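Local coordinates for protein peroxiredoxin 5 (Alvinella pompejana, PDB 2XHF) that probably reduces hydrogen peroxide and organic hydroperoxides as a thiol-dependent antioxidant peroxidase of the peroxiredoxin 5 type, at residues Arg41-Ile46 / Tyr77-Cys82; Lys73-His78 / Leu161-Gln166. All blocks are in the same frame, centred on the assembly; numbering follows the deposited sequence.

Both contacts sit on the same side of the thioredoxin-fold domain, their centres about 10 Å apart; their segments overlap at Tyr77-His78, and Tyr77 takes part in both. Contact 1 pairs strands 44-49 and 79-84, two parallel neighbours in the central five-stranded mixed sheet. Contact 2 joins the end of helix 69-74, just before strand 79-84, to the C-terminal helix 156-165. Along the chain, the first strand comes before helix 69-74, the second strand follows it, and the C-terminal helix arrives last. A probable Lys44 NZ to Glu75 O hydrogen bond and Ile46 CD1 packing on Ile163 CD1 at 4.2 Å also join them, so the strand pair and both helices pack together around Tyr77.

Contact 1 (Arg41-Ile46 / Tyr77-Cys82); sequences RGRKGI and YHTIAC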
loop_
_atom_site.group_PDB
_atom_site.type_symbol
_atom_site.label_atom_id
_atom_site.label_comp_id
_atom_site.label_asym_id
_atom_site.label_seq_id
_atom_site.Cartn_x
_atom_site.Cartn_y
_atom_site.Cartn_z
ATOM N N ARG A 41 -22.486 14.270 -4.397
ATOM C CA ARG A 41 -23.901 14.611 -4.236
ATOM C C ARG A 41 -24.097 16.109 -4.416
ATOM O O ARG A 41 -23.434 16.912 -3.760
ATOM C CB ARG A 41 -24.379 14.214 -2.849
ATOM C CG ARG A 41 -25.863 14.449 -2.626
ATOM C CD ARG A 41 -26.388 13.843 -1.338
ATOM N NE ARG A 41 -26.279 12.389 -1.342
ATOM C CZ ARG A 41 -25.461 11.700 -0.554
ATOM N NH1 ARG A 41 -24.699 12.335 0.326
ATOM N NH2 ARG A 41 -25.416 10.373 -0.629
ATOM N N GLY A 42 -25.025 16.475 -5.295
ATOM C CA GLY A 42 -25.413 17.859 -5.476
ATOM C C GLY A 42 -24.343 18.750 -6.090
ATOM O O GLY A 42 -24.441 19.987 -6.004
ATOM N N ARG A 43 -23.319 18.152 -6.692
ATOM C CA ARG A 43 -22.269 18.956 -7.301
ATOM C C ARG A 43 -21.608 18.242 -8.478
ATOM O O ARG A 43 -21.849 17.062 -8.725
ATOM C CB ARG A 43 -21.226 19.328 -6.249
ATOM C CG ARG A 43 -20.471 18.136 -5.779
ATOM C CD ARG A 43 -19.424 18.398 -4.690
ATOM N NE ARG A 43 -19.442 19.735 -4.115
ATOM C CZ ARG A 43 -19.616 19.993 -2.824
ATOM N NH1 ARG A 43 -19.819 19.009 -1.960
ATOM N NH2 ARG A 43 -19.602 21.245 -2.396
ATOM N N LYS A 44 -20.770 18.980 -9.194
ATOM C CA LYS A 44 -19.991 18.431 -10.292
ATOM C C LYS A 44 -18.585 18.111 -9.800
ATOM O O LYS A 44 -18.101 18.707 -8.834
ATOM C CB LYS A 44 -19.927 19.424 -11.447
ATOM C CG LYS A 44 -21.296 19.723 -12.027
ATOM C CD LYS A 44 -21.223 20.590 -13.264
ATOM C CE LYS A 44 -20.736 21.976 -12.937
ATOM N NZ LYS A 44 -20.867 22.913 -14.113
ATOM N N GLY A 45 -17.929 17.147 -10.434
ATOM C CA GLY A 45 -16.566 16.853 -10.078
ATOM C C GLY A 45 -15.939 15.872 -11.026
ATOM O O GLY A 45 -16.536 15.465 -12.035
ATOM N N ILE A 46 -14.702 15.519 -10.699
ATOM C CA ILE A 46 -13.878 14.623 -11.485
ATOM C C ILE A 46 -13.510 13.431 -10.619
ATOM O O ILE A 46 -13.157 13.591 -9.453
ATOM C CB ILE A 46 -12.582 15.319 -11.932
ATOM C CG1 ILE A 46 -12.887 16.481 -12.866
ATOM C CG2 ILE A 46 -11.661 14.308 -12.630
ATOM C CD1 ILE A 46 -11.789 17.539 -12.900
ATOM N N TYR A 77 -16.091 22.387 -11.098
ATOM C CA TYR A 77 -15.490 21.066 -10.939
ATOM C C TYR A 77 -14.292 21.087 -10.008
ATOM O O TYR A 77 -13.322 20.382 -10.251
ATOM C CB TYR A 77 -15.052 20.519 -12.301
ATOM C CG TYR A 77 -16.174 20.046 -13.176
ATOM C CD1 TYR A 77 -16.873 20.940 -13.989
ATOM C CD2 TYR A 77 -16.519 18.708 -13.218
ATOM C CE1 TYR A 77 -17.890 20.494 -14.807
ATOM C CE2 TYR A 77 -17.537 18.253 -14.032
ATOM C CZ TYR A 77 -18.215 19.147 -14.827
ATOM O OH TYR A 77 -19.230 18.702 -15.646
ATOM N N HIS A 78 -14.375 21.809 -8.893
ATOM C CA HIS A 78 -13.233 21.842 -7.984
ATOM C C HIS A 78 -13.101 20.550 -7.186
ATOM O O HIS A 78 -12.036 20.294 -6.597
ATOM C CB HIS A 78 -13.301 23.016 -7.018
ATOM C CG HIS A 78 -13.968 22.695 -5.719
ATOM N ND1 HIS A 78 -15.328 22.769 -5.548
ATOM C CD2 HIS A 78 -13.459 22.307 -4.527
ATOM C CE1 HIS A 78 -15.637 22.438 -4.307
ATOM N NE2 HIS A 78 -14.519 22.148 -3.666
ATOM N N THR A 79 -14.170 19.753 -7.150
ATOM C CA THR A 79 -14.153 18.478 -6.449
ATOM C C THR A 79 -13.529 17.422 -7.343
ATOM O O THR A 79 -14.126 17.005 -8.329
ATOM C CB THR A 79 -15.567 18.052 -6.045
ATOM O OG1 THR A 79 -16.157 19.079 -5.240
ATOM C CG2 THR A 79 -15.518 16.751 -5.250
ATOM N N ILE A 80 -12.315 17.009 -6.994
ATOM C CA ILE A 80 -11.523 16.063 -7.760
ATOM C C ILE A 80 -11.125 14.949 -6.823
ATOM O O ILE A 80 -10.604 15.200 -5.728
ATOM C CB ILE A 80 -10.247 16.721 -8.341
ATOM C CG1 ILE A 80 -10.588 17.996 -9.081
ATOM C CG2 ILE A 80 -9.466 15.739 -9.237
ATOM C CD1 ILE A 80 -9.390 18.876 -9.361
ATOM N N ALA A 81 -11.371 13.720 -7.247
ATOM C CA ALA A 81 -11.036 12.558 -6.449
ATOM C C ALA A 81 -10.231 11.565 -7.258
ATOM O O ALA A 81 -10.542 11.297 -8.422
ATOM C CB ALA A 81 -12.303 11.890 -5.942
ATOM N N CYS A 82 -9.197 11.034 -6.611
ATOM C CA CYS A 82 -8.391 9.953 -7.146
ATOM C C CYS A 82 -8.733 8.701 -6.362
ATOM O O CYS A 82 -8.737 8.738 -5.144
ATOM C CB CYS A 82 -6.920 10.271 -6.941
ATOM S SG CYS A 82 -5.772 8.956 -7.422
HETATM O O HOH W 1 -17.271 20.622 -7.221
#
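Arg43 and Thr79 meet where two parallel strands of the thioredoxin-fold sheet come together, joined by a beta-alpha-beta crossover that runs through helix 69-74. The aliphatic part of Arg43 crosses the threonine at about a right angle, with Arg43 CD 3.4 Å from Thr79 OG1. Lys44 O accepts a 2.6 Å hydrogen bond from a water that also bonds Thr79 OG1 and so links the two strands. The long aliphatic chain of lysine can cover the Tyr77 ring while its amine reaches Glu75 O. Lys44 CB lies over the centre of that ring, 3.7 Å from the Tyr77 centroid, a CH-pi contact. Beyond CG the chain bends (chi3 -67°), laying CE near Tyr77 CE1, while NZ bonds to Glu75 O. Glycine suits position 45: Thr79 O approaches Gly45 CA to 3.0 Å, leaving no room for a beta carbon, and Gly45 O sits at the ring edge, in its plane. At Ile46 the backbones bond directly. Its N donates to Thr79 O, and its branched side chain lies beside that of Ile80, pointing the same way and meeting Phe72 of the covering helix. Ile46 O in turn accepts from Ala81 N at 2.8 Å, with an N-H...O angle of 158°.

Contact 2 (Lys73-His78 / Leu161-Gln166); sequences KEEGYH and LSIQRQ
Ile163 CG1 stands anti to its carbonyl carbon (chi1 -74°), which carries it over the ring of Tyr77, whose CG is likewise anti to its own carbonyl carbon. Ile163 CG1 lies 3.9 Å from the Tyr77 centroid, over the centre of the face, a CH-pi contact opposite Lys44 CB, and Ile163 CD1 reaches Tyr77 CG at 3.7 Å. The other branch, Ile163 CG2, touches Glu75 CB at 3.5 Å; a beta-branched residue can thus serve both neighbours from one helix position. Glu75 keeps its methylenes against the isoleucine. Helix 69-74 ends here in a Schellman motif: Gly76, at a positive phi that suits glycine, lets Gly76 N bond to Lys73 O and Tyr77 N to Phe72 O, after which the chain turns toward the sheet. One water lies between Gln164 NE2, from which it accepts, and Glu74 OE1. Tyr77 and Gln166 reach toward each other tip to tip, with ring and amide planes 58° apart. Tyr77 OH donates to Gln166 OE1 at 2.6 Å, well off the C=O direction (C=O...O angle 105°) and tilted somewhat out of the carbonyl plane. The buried tyrosine thus has its hydroxyl satisfied by the last modelled residue, a polar tie at the rim of the apolar Ile163-Tyr77 packing.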
loop_
_atom_site.group_PDB
_atom_site.type_symbol
_atom_site.label_atom_id
_atom_site.label_comp_id
_atom_site.label_asym_id
_atom_site.label_seq_id
_atom_site.Cartn_x
_atom_site.Cartn_y
_atom_site.Cartn_z
ATOM N N LYS A 73 -12.160 24.549 -11.258
ATOM C CA LYS A 73 -12.953 25.287 -10.303
ATOM C C LYS A 73 -13.829 26.372 -10.959
ATOM O O LYS A 73 -14.963 26.553 -10.555
ATOM C CB LYS A 73 -12.050 25.849 -9.196
ATOM C CG LYS A 73 -12.800 26.655 -8.155
ATOM C CD LYS A 73 -12.011 26.834 -6.882
ATOM C CE LYS A 73 -10.699 27.549 -7.083
ATOM N NZ LYS A 73 -10.846 28.912 -7.638
ATOM N N GLU A 74 -13.332 27.030 -12.018
ATOM C CA GLU A 74 -14.096 28.043 -12.768
ATOM C C GLU A 74 -15.404 27.479 -13.292
ATOM O O GLU A 74 -16.393 28.191 -13.416
ATOM C CB GLU A 74 -13.317 28.536 -14.003
ATOM C CG GLU A 74 -12.278 29.598 -13.781
ATOM C CD GLU A 74 -11.576 30.002 -15.085
ATOM O OE1 GLU A 74 -11.755 29.318 -16.122
ATOM O OE2 GLU A 74 -10.834 31.005 -15.070
ATOM N N GLU A 75 -15.398 26.195 -13.608
ATOM C CA GLU A 75 -16.556 25.525 -14.191
ATOM C C GLU A 75 -17.395 24.722 -13.197
ATOM O O GLU A 75 -18.302 23.998 -13.605
ATOM C CB GLU A 75 -16.086 24.581 -15.295
ATOM C CG GLU A 75 -15.285 25.266 -16.378
ATOM C CD GLU A 75 -16.164 25.921 -17.414
ATOM O OE1 GLU A 75 -17.401 26.005 -17.198
ATOM O OE2 GLU A 75 -15.615 26.345 -18.451
ATOM N N GLY A 76 -17.086 24.835 -11.906
ATOM C CA GLY A 76 -17.806 24.117 -10.870
ATOM C C GLY A 76 -17.303 22.696 -10.632
ATOM O O GLY A 76 -18.004 21.889 -10.015
ATOM N N TYR A 77 -16.091 22.387 -11.098
ATOM C CA TYR A 77 -15.490 21.066 -10.939
ATOM C C TYR A 77 -14.292 21.087 -10.008
ATOM O O TYR A 77 -13.322 20.382 -10.251
ATOM C CB TYR A 77 -15.052 20.519 -12.301
ATOM C CG TYR A 77 -16.174 20.046 -13.176
ATOM C CD1 TYR A 77 -16.873 20.940 -13.989
ATOM C CD2 TYR A 77 -16.519 18.708 -13.218
ATOM C CE1 TYR A 77 -17.890 20.494 -14.807
ATOM C CE2 TYR A 77 -17.537 18.253 -14.032
ATOM C CZ TYR A 77 -18.215 19.147 -14.827
ATOM O OH TYR A 77 -19.230 18.702 -15.646
ATOM N N HIS A 78 -14.375 21.809 -8.893
ATOM C CA HIS A 78 -13.233 21.842 -7.984
ATOM C C HIS A 78 -13.101 20.550 -7.186
ATOM O O HIS A 78 -12.036 20.294 -6.597
ATOM C CB HIS A 78 -13.301 23.016 -7.018
ATOM C CG HIS A 78 -13.968 22.695 -5.719
ATOM N ND1 HIS A 78 -15.328 22.769 -5.548
ATOM C CD2 HIS A 78 -13.459 22.307 -4.527
ATOM C CE1 HIS A 78 -15.637 22.438 -4.307
ATOM N NE2 HIS A 78 -14.519 22.148 -3.666
ATOM N N LEU A 161 -10.951 19.835 -21.483
ATOM C CA LEU A 161 -11.633 20.059 -22.756
ATOM C C LEU A 161 -13.044 19.510 -22.713
ATOM O O LEU A 161 -13.971 20.134 -23.218
ATOM C CB LEU A 161 -10.846 19.453 -23.913
ATOM C CG LEU A 161 -9.465 20.074 -24.115
ATOM C CD1 LEU A 161 -8.746 19.348 -25.225
ATOM C CD2 LEU A 161 -9.573 21.552 -24.409
ATOM N N SER A 162 -13.225 18.374 -22.036
ATOM C CA SER A 162 -14.555 17.780 -21.897
ATOM C C SER A 162 -15.453 18.685 -21.074
ATOM O O SER A 162 -16.605 18.928 -21.405
ATOM C CB SER A 162 -14.466 16.405 -21.237
ATOM O OG SER A 162 -13.924 15.452 -22.128
ATOM N N ILE A 163 -14.909 19.199 -19.988
ATOM C CA ILE A 163 -15.650 20.148 -19.183
ATOM C C ILE A 163 -16.100 21.327 -20.046
ATOM O O ILE A 163 -17.264 21.725 -20.008
ATOM C CB ILE A 163 -14.795 20.621 -18.004
ATOM C CG1 ILE A 163 -14.717 19.497 -16.965
ATOM C CG2 ILE A 163 -15.377 21.870 -17.367
ATOM C CD1 ILE A 163 -13.673 19.730 -15.908
ATOM N N GLN A 164 -15.191 21.870 -20.847
ATOM C CA GLN A 164 -15.524 23.063 -21.627
ATOM C C GLN A 164 -16.561 22.821 -22.730
ATOM O O GLN A 164 -17.320 23.731 -23.068
ATOM C CB GLN A 164 -14.247 23.702 -22.169
ATOM C CG GLN A 164 -13.412 24.226 -21.024
ATOM C CD GLN A 164 -12.228 25.035 -21.458
ATOM O OE1 GLN A 164 -11.814 24.970 -22.609
ATOM N NE2 GLN A 164 -11.661 25.803 -20.531
ATOM N N ARG A 165 -16.609 21.604 -23.265
ATOM C CA ARG A 165 -17.628 21.256 -24.260
ATOM C C ARG A 165 -19.033 21.462 -23.685
ATOM O O ARG A 165 -20.004 21.705 -24.416
ATOM C CB ARG A 165 -17.484 19.798 -24.715
ATOM C CG ARG A 165 -16.256 19.485 -25.570
ATOM C CD ARG A 165 -16.169 20.339 -26.826
ATOM N NE ARG A 165 -17.392 20.353 -27.629
ATOM C CZ ARG A 165 -17.675 19.501 -28.612
ATOM N NH1 ARG A 165 -16.831 18.529 -28.938
ATOM N NH2 ARG A 165 -18.810 19.625 -29.285
ATOM N N GLN A 166 -19.152 21.346 -22.369
ATOM C CA GLN A 166 -20.433 21.573 -21.723
ATOM C C GLN A 166 -20.723 23.069 -21.722
ATOM O O GLN A 166 -21.876 23.487 -21.829
ATOM C CB GLN A 166 -20.419 21.047 -20.287
ATOM C CG GLN A 166 -19.833 19.658 -20.135
ATOM C CD GLN A 166 -19.917 19.153 -18.714
ATOM O OE1 GLN A 166 -20.160 19.924 -17.769
ATOM N NE2 GLN A 166 -19.718 17.849 -18.547
HETATM O O HOH W 2 -12.381 26.493 -17.467
HETATM O O HOH W 3 -18.736 23.059 -18.216
#